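Local coordinates for putative beta-glucosidase (Bifidobacterium adolescentis, PDB 5WAB), which hydrolyses beta-glucosidic linkages as a family 3 glycoside hydrolase and is predicted to release a terminal arabinopyranosyl unit from the ginsenoside Rb2, at residues P67-F71 and A92-E96; D305-H309 and G473-G477; L494-M500 and V538-F544; S547-F551 and V578-E582. All coordinates share one frame. Residues are numbered along the deposited sequence.

Contact 1: P67-F71 and A92-E96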
loop_
_atom_site.group_PDB
_atom_site.type_symbol
_atom_site.label_atom_id
_atom_site.label_comp_id
_atom_site.label_asym_id
_atom_site.label_seq_id
_atom_site.Cartn_x
_atom_site.Cartn_y
_atom_site.Cartn_z
ATOM N N PRO A 67 -4.858 24.076 -4.626
ATOM C CA PRO A 67 -3.468 23.800 -4.220
ATOM C C PRO A 67 -3.392 23.066 -2.892
ATOM O O PRO A 67 -3.917 23.522 -1.876
ATOM C CB PRO A 67 -2.845 25.197 -4.133
ATOM C CG PRO A 67 -3.679 26.036 -5.044
ATOM C CD PRO A 67 -5.076 25.504 -4.908
ATOM N N ALA A 68 -2.736 21.911 -2.914
ATOM C CA ALA A 68 -2.568 21.096 -1.721
ATOM C C ALA A 68 -1.214 20.408 -1.790
ATOM O O ALA A 68 -0.576 20.354 -2.844
ATOM C CB ALA A 68 -3.699 20.072 -1.576
ATOM N N THR A 69 -0.782 19.878 -0.651
ATOM C CA THR A 69 0.484 19.160 -0.591
ATOM C C THR A 69 0.340 17.794 -1.250
ATOM O O THR A 69 -0.493 16.979 -0.838
ATOM C CB THR A 69 0.942 19.006 0.855
ATOM O OG1 THR A 69 1.125 20.306 1.431
ATOM C CG2 THR A 69 2.256 18.216 0.917
ATOM N N CYS A 70 1.147 17.544 -2.277
ATOM C CA CYS A 70 1.151 16.251 -2.954
ATOM C C CYS A 70 2.170 15.368 -2.248
ATOM O O CYS A 70 3.376 15.483 -2.476
ATOM C CB CYS A 70 1.464 16.418 -4.437
ATOM S SG CYS A 70 1.453 14.873 -5.395
ATOM N N PHE A 71 1.689 14.489 -1.379
ATOM C CA PHE A 71 2.579 13.570 -0.693
ATOM C C PHE A 71 2.993 12.441 -1.633
ATOM O O PHE A 71 2.343 12.204 -2.655
ATOM C CB PHE A 71 1.892 13.013 0.550
ATOM C CG PHE A 71 1.582 14.058 1.576
ATOM C CD1 PHE A 71 2.533 14.439 2.507
ATOM C CD2 PHE A 71 0.337 14.661 1.613
ATOM C CE1 PHE A 71 2.253 15.406 3.450
ATOM C CE2 PHE A 71 0.050 15.629 2.553
ATOM C CZ PHE A 71 1.010 16.001 3.473
ATOM N N ALA A 92 -1.396 15.817 8.493
ATOM C CA ALA A 92 -1.304 16.966 7.598
ATOM C C ALA A 92 -2.434 16.956 6.574
ATOM O O ALA A 92 -3.028 18.002 6.288
ATOM C CB ALA A 92 0.056 16.982 6.901
ATOM N N MET A 93 -2.751 15.779 6.025
ATOM C CA MET A 93 -3.862 15.649 5.085
ATOM C C MET A 93 -5.183 16.095 5.707
ATOM O O MET A 93 -6.001 16.748 5.049
ATOM C CB MET A 93 -3.956 14.202 4.596
ATOM C CG MET A 93 -2.804 13.771 3.698
ATOM S SD MET A 93 -2.728 11.984 3.422
ATOM C CE MET A 93 -4.327 11.646 2.719
ATOM N N ALA A 94 -5.417 15.746 6.976
ATOM C CA ALA A 94 -6.659 16.148 7.626
ATOM C C ALA A 94 -6.723 17.657 7.823
ATOM O O ALA A 94 -7.779 18.272 7.629
ATOM C CB ALA A 94 -6.804 15.432 8.965
ATOM N N GLU A 95 -5.604 18.274 8.207
ATOM C CA GLU A 95 -5.594 19.718 8.418
ATOM C C GLU A 95 -5.877 20.466 7.121
ATOM O O GLU A 95 -6.537 21.512 7.127
ATOM C CB GLU A 95 -4.254 20.144 9.011
ATOM C CG GLU A 95 -4.031 19.625 10.420
ATOM C CD GLU A 95 -2.667 19.981 10.955
ATOM O OE1 GLU A 95 -1.754 20.234 10.135
ATOM O OE2 GLU A 95 -2.504 20.003 12.195
ATOM N N GLU A 96 -5.402 19.939 5.992
ATOM C CA GLU A 96 -5.750 20.561 4.723
ATOM C C GLU A 96 -7.231 20.373 4.420
ATOM O O GLU A 96 -7.880 21.279 3.885
ATOM C CB GLU A 96 -4.877 19.997 3.600
ATOM C CG GLU A 96 -3.391 20.102 3.895
ATOM C CD GLU A 96 -2.510 19.895 2.674
ATOM O OE1 GLU A 96 -3.036 19.622 1.576
ATOM O OE2 GLU A 96 -1.279 20.023 2.820
#

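Contact 2: D305-H309 and G473-G477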
loop_
_atom_site.group_PDB
_atom_site.type_symbol
_atom_site.label_atom_id
_atom_site.label_comp_id
_atom_site.label_asym_id
_atom_site.label_seq_id
_atom_site.Cartn_x
_atom_site.Cartn_y
_atom_site.Cartn_z
ATOM N N ASP A 305 4.859 20.862 3.674
ATOM C CA ASP A 305 5.849 20.542 2.654
ATOM C C ASP A 305 7.066 19.856 3.255
ATOM O O ASP A 305 7.721 19.055 2.578
ATOM C CB ASP A 305 6.267 21.811 1.912
ATOM C CG ASP A 305 7.270 21.539 0.817
ATOM O OD1 ASP A 305 6.974 20.715 -0.070
ATOM O OD2 ASP A 305 8.356 22.148 0.845
ATOM N N GLU A 306 7.368 20.142 4.525
ATOM C CA GLU A 306 8.474 19.466 5.193
ATOM C C GLU A 306 8.112 18.036 5.557
ATOM O O GLU A 306 8.972 17.150 5.516
ATOM C CB GLU A 306 8.888 20.240 6.440
ATOM C CG GLU A 306 9.568 21.557 6.148
ATOM C CD GLU A 306 9.779 22.383 7.398
ATOM O OE1 GLU A 306 9.340 21.940 8.481
ATOM O OE2 GLU A 306 10.397 23.467 7.298
ATOM N N VAL A 307 6.855 17.788 5.917
ATOM C CA VAL A 307 6.415 16.412 6.106
ATOM C C VAL A 307 6.553 15.645 4.798
ATOM O O VAL A 307 7.027 14.503 4.777
ATOM C CB VAL A 307 4.974 16.384 6.652
ATOM C CG1 VAL A 307 4.440 14.957 6.728
ATOM C CG2 VAL A 307 4.927 17.043 8.028
ATOM N N ALA A 308 6.178 16.278 3.680
ATOM C CA ALA A 308 6.370 15.669 2.368
ATOM C C ALA A 308 7.847 15.488 2.043
ATOM O O ALA A 308 8.222 14.526 1.364
ATOM C CB ALA A 308 5.691 16.516 1.291
ATOM N N HIS A 309 8.695 16.406 2.511
ATOM C CA HIS A 309 10.133 16.261 2.312
ATOM C C HIS A 309 10.650 15.018 3.023
ATOM O O HIS A 309 11.380 14.212 2.432
ATOM C CB HIS A 309 10.852 17.520 2.808
ATOM C CG HIS A 309 12.318 17.552 2.499
ATOM N ND1 HIS A 309 12.939 16.602 1.716
ATOM C CD2 HIS A 309 13.287 18.420 2.875
ATOM C CE1 HIS A 309 14.226 16.883 1.623
ATOM N NE2 HIS A 309 14.464 17.981 2.318
ATOM N N GLY A 473 6.286 12.538 -4.773
ATOM C CA GLY A 473 5.447 13.668 -4.432
ATOM C C GLY A 473 6.124 14.990 -4.745
ATOM O O GLY A 473 7.148 15.060 -5.429
ATOM N N GLN A 474 5.537 16.063 -4.210
ATOM C CA GLN A 474 5.966 17.405 -4.592
ATOM C C GLN A 474 7.350 17.765 -4.058
ATOM O O GLN A 474 7.959 18.717 -4.557
ATOM C CB GLN A 474 4.953 18.448 -4.116
ATOM C CG GLN A 474 4.978 18.710 -2.619
ATOM C CD GLN A 474 4.004 19.795 -2.212
ATOM O OE1 GLN A 474 2.906 19.887 -2.755
ATOM N NE2 GLN A 474 4.409 20.636 -1.266
ATOM N N ALA A 475 7.856 17.045 -3.056
ATOM C CA ALA A 475 9.135 17.366 -2.434
ATOM C C ALA A 475 10.257 16.420 -2.856
ATOM O O ALA A 475 11.260 16.302 -2.143
ATOM C CB ALA A 475 8.993 17.376 -0.914
ATOM N N GLY A 476 10.117 15.760 -4.007
ATOM C CA GLY A 476 11.133 14.812 -4.440
ATOM C C GLY A 476 12.473 15.464 -4.726
ATOM O O GLY A 476 13.527 14.883 -4.455
ATOM N N GLY A 477 12.454 16.671 -5.287
ATOM C CA GLY A 477 13.670 17.380 -5.619
ATOM C C GLY A 477 14.642 17.499 -4.462
ATOM O O GLY A 477 15.752 16.954 -4.494
HETATM O O HOH W 1 6.617 14.827 -1.579
#

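Contact 3: L494-M500 and V538-F544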
loop_
_atom_site.group_PDB
_atom_site.type_symbol
_atom_site.label_atom_id
_atom_site.label_comp_id
_atom_site.label_asym_id
_atom_site.label_seq_id
_atom_site.Cartn_x
_atom_site.Cartn_y
_atom_site.Cartn_z
ATOM N N LEU A 494 12.145 -2.706 0.022
ATOM C CA LEU A 494 11.141 -3.025 -0.983
ATOM C C LEU A 494 9.864 -3.531 -0.324
ATOM O O LEU A 494 9.889 -4.475 0.471
ATOM C CB LEU A 494 11.678 -4.077 -1.957
ATOM C CG LEU A 494 12.697 -3.623 -2.999
ATOM C CD1 LEU A 494 13.086 -4.787 -3.888
ATOM C CD2 LEU A 494 12.144 -2.479 -3.830
ATOM N N ALA A 495 8.751 -2.873 -0.642
ATOM C CA ALA A 495 7.415 -3.355 -0.322
ATOM C C ALA A 495 6.849 -4.225 -1.437
ATOM O O ALA A 495 5.693 -4.662 -1.354
ATOM C CB ALA A 495 6.480 -2.176 -0.051
ATOM N N GLN A 496 7.657 -4.487 -2.464
ATOM C CA GLN A 496 7.274 -5.212 -3.663
ATOM C C GLN A 496 8.482 -6.015 -4.119
ATOM O O GLN A 496 9.616 -5.526 -4.058
ATOM C CB GLN A 496 6.832 -4.228 -4.754
ATOM C CG GLN A 496 5.712 -4.681 -5.673
ATOM C CD GLN A 496 5.174 -3.535 -6.530
ATOM O OE1 GLN A 496 5.553 -2.376 -6.350
ATOM N NE2 GLN A 496 4.298 -3.858 -7.474
ATOM N N THR A 497 8.245 -7.244 -4.566
ATOM C CA THR A 497 9.310 -8.057 -5.138
ATOM C C THR A 497 9.659 -7.557 -6.534
ATOM O O THR A 497 8.771 -7.260 -7.338
ATOM C CB THR A 497 8.888 -9.523 -5.210
ATOM O OG1 THR A 497 8.699 -10.037 -3.886
ATOM C CG2 THR A 497 9.943 -10.357 -5.944
ATOM N N ILE A 498 10.955 -7.473 -6.829
ATOM C CA ILE A 498 11.402 -7.197 -8.194
ATOM C C ILE A 498 11.836 -8.507 -8.842
ATOM O O ILE A 498 12.929 -9.012 -8.545
ATOM C CB ILE A 498 12.546 -6.178 -8.227
ATOM C CG1 ILE A 498 12.134 -4.882 -7.539
ATOM C CG2 ILE A 498 12.942 -5.903 -9.667
ATOM C CD1 ILE A 498 13.201 -3.802 -7.610
ATOM N N PRO A 499 11.043 -9.077 -9.740
ATOM C CA PRO A 499 11.370 -10.396 -10.289
ATOM C C PRO A 499 12.352 -10.293 -11.449
ATOM O O PRO A 499 12.608 -9.219 -11.993
ATOM C CB PRO A 499 10.012 -10.917 -10.760
ATOM C CG PRO A 499 9.284 -9.669 -11.167
ATOM C CD PRO A 499 9.742 -8.582 -10.224
ATOM N N MET A 500 12.909 -11.450 -11.817
ATOM C CA MET A 500 13.756 -11.502 -13.004
ATOM C C MET A 500 12.937 -11.355 -14.281
ATOM O O MET A 500 13.465 -10.916 -15.307
ATOM C CB MET A 500 14.562 -12.799 -13.030
ATOM C CG MET A 500 15.664 -12.885 -11.973
ATOM S SD MET A 500 16.846 -11.523 -12.061
ATOM C CE MET A 500 17.656 -11.851 -13.622
ATOM N N VAL A 538 15.020 -14.068 -7.818
ATOM C CA VAL A 538 14.412 -12.771 -8.064
ATOM C C VAL A 538 15.538 -11.766 -8.238
ATOM O O VAL A 538 16.690 -12.018 -7.877
ATOM C CB VAL A 538 13.467 -12.332 -6.927
ATOM C CG1 VAL A 538 12.270 -13.263 -6.847
ATOM C CG2 VAL A 538 14.223 -12.309 -5.604
ATOM N N ASP A 539 15.196 -10.614 -8.808
ATOM C CA ASP A 539 16.198 -9.568 -8.966
ATOM C C ASP A 539 16.509 -8.919 -7.622
ATOM O O ASP A 539 17.668 -8.872 -7.197
ATOM C CB ASP A 539 15.725 -8.531 -9.984
ATOM C CG ASP A 539 16.870 -7.769 -10.613
ATOM O OD1 ASP A 539 18.040 -8.139 -10.376
ATOM O OD2 ASP A 539 16.600 -6.796 -11.345
ATOM N N TYR A 540 15.480 -8.426 -6.929
ATOM C CA TYR A 540 15.653 -7.874 -5.596
ATOM C C TYR A 540 14.489 -8.344 -4.726
ATOM O O TYR A 540 13.316 -8.196 -5.125
ATOM C CB TYR A 540 15.739 -6.346 -5.640
ATOM C CG TYR A 540 16.901 -5.854 -6.481
ATOM C CD1 TYR A 540 18.164 -5.676 -5.928
ATOM C CD2 TYR A 540 16.738 -5.595 -7.840
ATOM C CE1 TYR A 540 19.233 -5.241 -6.704
ATOM C CE2 TYR A 540 17.797 -5.159 -8.621
ATOM C CZ TYR A 540 19.042 -4.985 -8.049
ATOM O OH TYR A 540 20.097 -4.551 -8.823
ATOM N N PRO A 541 14.767 -8.923 -3.561
ATOM C CA PRO A 541 13.707 -9.556 -2.773
ATOM C C PRO A 541 12.902 -8.554 -1.958
ATOM O O PRO A 541 13.316 -7.421 -1.702
ATOM C CB PRO A 541 14.478 -10.502 -1.848
ATOM C CG PRO A 541 15.784 -9.805 -1.640
ATOM C CD PRO A 541 16.095 -9.095 -2.941
ATOM N N PHE A 542 11.723 -9.010 -1.553
ATOM C CA PHE A 542 10.866 -8.243 -0.665
ATOM C C PHE A 542 11.622 -7.872 0.608
ATOM O O PHE A 542 12.307 -8.709 1.203
ATOM C CB PHE A 542 9.619 -9.067 -0.345
ATOM C CG PHE A 542 8.717 -8.447 0.677
ATOM C CD1 PHE A 542 7.789 -7.489 0.309
ATOM C CD2 PHE A 542 8.786 -8.841 2.004
ATOM C CE1 PHE A 542 6.954 -6.922 1.250
ATOM C CE2 PHE A 542 7.959 -8.281 2.946
ATOM C CZ PHE A 542 7.038 -7.320 2.571
ATOM N N GLY A 543 11.504 -6.610 1.016
ATOM C CA GLY A 543 12.182 -6.126 2.203
ATOM C C GLY A 543 13.652 -5.794 2.031
ATOM O O GLY A 543 14.339 -5.579 3.036
ATOM N N PHE A 544 14.159 -5.735 0.801
ATOM C CA PHE A 544 15.569 -5.460 0.566
ATOM C C PHE A 544 15.819 -3.964 0.413
ATOM O O PHE A 544 14.979 -3.217 -0.096
ATOM C CB PHE A 544 16.076 -6.190 -0.682
ATOM C CG PHE A 544 17.499 -5.847 -1.053
ATOM C CD1 PHE A 544 18.563 -6.508 -0.466
ATOM C CD2 PHE A 544 17.768 -4.858 -1.989
ATOM C CE1 PHE A 544 19.869 -6.188 -0.804
ATOM C CE2 PHE A 544 19.069 -4.536 -2.329
ATOM C CZ PHE A 544 20.120 -5.201 -1.739
HETATM O O HOH W 2 14.511 -7.199 -13.254
#

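Contact 4: S547-F551 and V578-E582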
loop_
_atom_site.group_PDB
_atom_site.type_symbol
_atom_site.label_atom_id
_atom_site.label_comp_id
_atom_site.label_asym_id
_atom_site.label_seq_id
_atom_site.Cartn_x
_atom_site.Cartn_y
_atom_site.Cartn_z
ATOM N N SER A 547 21.976 0.885 2.444
ATOM C CA SER A 547 22.093 2.133 3.189
ATOM C C SER A 547 23.546 2.583 3.136
ATOM O O SER A 547 24.437 1.826 2.743
ATOM C CB SER A 547 21.615 1.991 4.639
ATOM O OG SER A 547 22.602 1.386 5.447
ATOM N N TYR A 548 23.780 3.838 3.519
ATOM C CA TYR A 548 25.151 4.314 3.655
ATOM C C TYR A 548 25.834 3.792 4.915
ATOM O O TYR A 548 27.052 3.949 5.049
ATOM C CB TYR A 548 25.186 5.848 3.656
ATOM C CG TYR A 548 24.695 6.478 2.368
ATOM C CD1 TYR A 548 24.624 5.740 1.193
ATOM C CD2 TYR A 548 24.287 7.809 2.334
ATOM C CE1 TYR A 548 24.162 6.306 0.020
ATOM C CE2 TYR A 548 23.826 8.386 1.162
ATOM C CZ TYR A 548 23.768 7.631 0.006
ATOM O OH TYR A 548 23.312 8.200 -1.165
ATOM N N ALA A 549 25.096 3.161 5.826
ATOM C CA ALA A 549 25.644 2.632 7.066
ATOM C C ALA A 549 25.654 1.110 7.042
ATOM O O ALA A 549 25.095 0.471 6.149
ATOM C CB ALA A 549 24.840 3.133 8.271
ATOM N N THR A 550 26.300 0.528 8.048
ATOM C CA THR A 550 26.306 -0.912 8.251
ATOM C C THR A 550 25.694 -1.227 9.608
ATOM O O THR A 550 25.835 -0.455 10.563
ATOM C CB THR A 550 27.727 -1.501 8.165
ATOM O OG1 THR A 550 28.567 -0.900 9.159
ATOM C CG2 THR A 550 28.322 -1.265 6.789
ATOM N N PHE A 551 24.999 -2.360 9.685
ATOM C CA PHE A 551 24.303 -2.756 10.899
ATOM C C PHE A 551 24.577 -4.224 11.199
ATOM O O PHE A 551 24.875 -5.016 10.302
ATOM C CB PHE A 551 22.788 -2.496 10.782
ATOM C CG PHE A 551 22.444 -1.048 10.560
ATOM C CD1 PHE A 551 22.437 -0.511 9.280
ATOM C CD2 PHE A 551 22.154 -0.216 11.630
ATOM C CE1 PHE A 551 22.138 0.822 9.069
ATOM C CE2 PHE A 551 21.851 1.122 11.425
ATOM C CZ PHE A 551 21.844 1.641 10.142
ATOM N N VAL A 578 28.290 6.385 9.967
ATOM C CA VAL A 578 27.215 7.143 9.340
ATOM C C VAL A 578 25.928 6.911 10.118
ATOM O O VAL A 578 25.561 5.765 10.395
ATOM C CB VAL A 578 27.036 6.750 7.865
ATOM C CG1 VAL A 578 25.886 7.540 7.244
ATOM C CG2 VAL A 578 28.342 6.959 7.105
ATOM N N ASP A 579 25.243 7.998 10.453
ATOM C CA ASP A 579 23.929 7.908 11.077
ATOM C C ASP A 579 22.906 7.485 10.029
ATOM O O ASP A 579 22.786 8.128 8.979
ATOM C CB ASP A 579 23.543 9.252 11.697
ATOM C CG ASP A 579 24.576 9.763 12.703
ATOM O OD1 ASP A 579 25.487 8.997 13.083
ATOM O OD2 ASP A 579 24.477 10.940 13.113
ATOM N N ALA A 580 22.193 6.390 10.291
ATOM C CA ALA A 580 21.214 5.877 9.339
ATOM C C ALA A 580 20.221 4.987 10.073
ATOM O O ALA A 580 20.444 4.582 11.215
ATOM C CB ALA A 580 21.892 5.112 8.197
ATOM N N ALA A 581 19.124 4.671 9.387
ATOM C CA ALA A 581 18.060 3.847 9.938
ATOM C C ALA A 581 18.096 2.446 9.342
ATOM O O ALA A 581 18.425 2.255 8.168
ATOM C CB ALA A 581 16.688 4.478 9.681
ATOM N N GLU A 582 17.719 1.466 10.160
ATOM C CA GLU A 582 17.630 0.072 9.749
ATOM C C GLU A 582 16.251 -0.460 10.100
ATOM O O GLU A 582 15.694 -0.119 11.147
ATOM C CB GLU A 582 18.717 -0.772 10.437
ATOM C CG GLU A 582 18.680 -2.266 10.140
ATOM C CD GLU A 582 18.945 -2.590 8.685
ATOM O OE1 GLU A 582 20.119 -2.846 8.336
ATOM O OE2 GLU A 582 17.983 -2.575 7.888
#

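Contact 1: P67-F71 and A92-E96
The carboxylate of Glu96 takes two hydrogen bonds from a single residue, Thr69, using one oxygen for each. The backbone N of Thr69 donates to Glu96 OE1 at 3.2 Å, with an N-H...O angle of 158°, and Thr69 OG1 donates to Glu96 OE2 at 2.8 Å. Because the Thr69 side chain is in its m rotamer, both donors present themselves to the one carboxylate. Glu96 OE2 is further satisfied by His304 ND1, while the other nitrogen of that imidazole, NE2, bonds Glu95 OE1; Glu95 OE2 in turn forms a salt bridge with Lys146. The buried charge of Glu96 is thus met by polar donors on helix 301-313 and on the extended segment 67-71. Both segments belong to the N-terminal, TIM-barrel-type domain of the GH3 enzyme: residues 92-96 lie on helix 83-99, and residues 67-71 run through the irregular connection that follows strand 41-44. Next to the polar cluster the contact turns apolar. Phe71 CZ lies 3.7 Å from Ala92 CB, and Phe71 CE2 lies 3.6 Å from Met93 CG. The sulfur of Met93 adds a Met-aromatic contact, with SD 5.1 Å from the Phe71 ring centroid and 38° off the ring normal. Cys70 points its side chain away from the helix, and its N is bonded by Gln474 OE1.

Contact 2: D305-H309 and G473-G477
Residues 305-309 form a regular helical turn, closed by the hydrogen bond from His309 N to Asp305 O at 2.8 Å. Facing it, residues 473-476 make a type I beta turn whose bond from Gly476 N to Gly473 O is weak at 3.4 Å, and Ala475 occupies the N-cap position of helix 476-484. Gly473, at phi/psi 82/-167, adopts a conformation in which a CB would collide with the preceding carbonyl oxygen. The backbones come closest at His309 and Ala475, with CA atoms 5.0 Å apart. Ala475 can approach this far because its methyl is small: its CB lies 3.6 Å from His309 N, 3.7 Å from Ala308 C and 4.1 Å from Ala308 CB. Beside this apolar patch, Gln474 NE2 donates to Asp305 OD1 at 2.8 Å and 168°, a nearly linear bond; the same amide also binds Thr357 and, through OE1, Cys70 N. A water accepts from Ala475 N at 2.9 Å and donates a weak bond to Ala308 O at 3.4 Å. The geometry is that of a helix side packed against the turn and N-cap of a second helix, which here joins helix 301-313 to the GH3 C-terminal domain.

Contact 3: L494-M500 and V538-F544
Leu494 opens the contact with a pair of backbone bonds: its N donates to Phe544 O at 2.9 Å, and its O accepts from Gly543 N at 2.7 Å. This ties it to the type II turn 541-544, in which Gly543 has a phi of 79°. The Leu494 side chain points toward the other segment, CD1 meeting Tyr540 CB at 3.5 Å. Ala495 sets its carbonyl oxygen at the edge of the Phe542 ring, 3.7 Å from CE1, and Thr497 brings CG2 to 3.8 Å from Val538 CG1. Ile498 then forms an antiparallel hydrogen-bonded pair with Tyr540: Ile498 N to Tyr540 O is 3.0 Å and Tyr540 N to Ile498 O is 3.1 Å, both at 161°. A weak bond from Asp539 N also reaches Ile498 O (2.8 Å, 128°), so Asp539 and Tyr540 together face Ile498 in a classic beta bulge, where the chain turns a corner. At Pro499, a water donates to the proline O (3.0 Å) and to Asp539 OD2 (2.9 Å). Met500 ends the walk with SD 3.7 Å from Asp539 CA. Around this pairing within the C-terminal domain, Ile498 and Tyr540 rest on Leu319 of strand 317-321, Thr497, Pro499 and Val538 pack on Tyr531 of helix 528-531, Phe542 stacks with Tyr528, and Leu131 of helix 129-144 touches Ala495 and Phe542.

Contact 4: S547-F551 and V578-E582
Two bumps from residues 547-551 settle on the start of the strand that begins at Ala580. The first is the methyl of Ala549, whose CB lies 3.6 Å from Ala580 CB, 3.5 Å from Val578 O and 4.3 Å from Val578 CB; this methyl is small enough to sit against both residues, and the CA atoms of Ala549 and Val578 are 5.3 Å apart. An ST turn, with Ala549 N donating to Ser547 OG at 3.1 Å, shapes the chain just before it. Larger is Phe551, whose ring fills the hollow between Ala580 and Glu582. Glu582 CB sits over its face, 3.6 Å from the centroid and 8° off the normal, a CH-pi contact, while Ala580 O approaches the ring edge, 3.4 Å from CZ. At the other end Tyr548 CB meets Val578 CG1 at 4.0 Å. Tyr548 packs on Leu318 and Asn321 of strand 317-321 and bonds Val483 O, whereas Ala580 and Glu582 are backbone-bonded to strand 601-610 of the fibronectin type III-like domain.

How the contacts relate
The four contacts follow one another in series along the chain, each closing before the next opens. Contacts 1 and 2, with centres 11 Å apart, form one continuous region: Cys70 O probably accepts from Gln474 N (2.8 Å), and Thr69 CG2 packs on Ala308 CB (3.9 Å), so helix 301-313 and the turn before helix 476-484 meet the N-terminal domain together. Contact 3 lies across the chain's centre from contact 1, their centres about 31 Å apart. Contacts 3 and 4, with centres about 20 Å apart, adjoin in sequence, and strand 317-321 borders both. Together the contacts trace a path from the TIM-barrel-type domain through the C-terminal domain to the fibronectin-like domain.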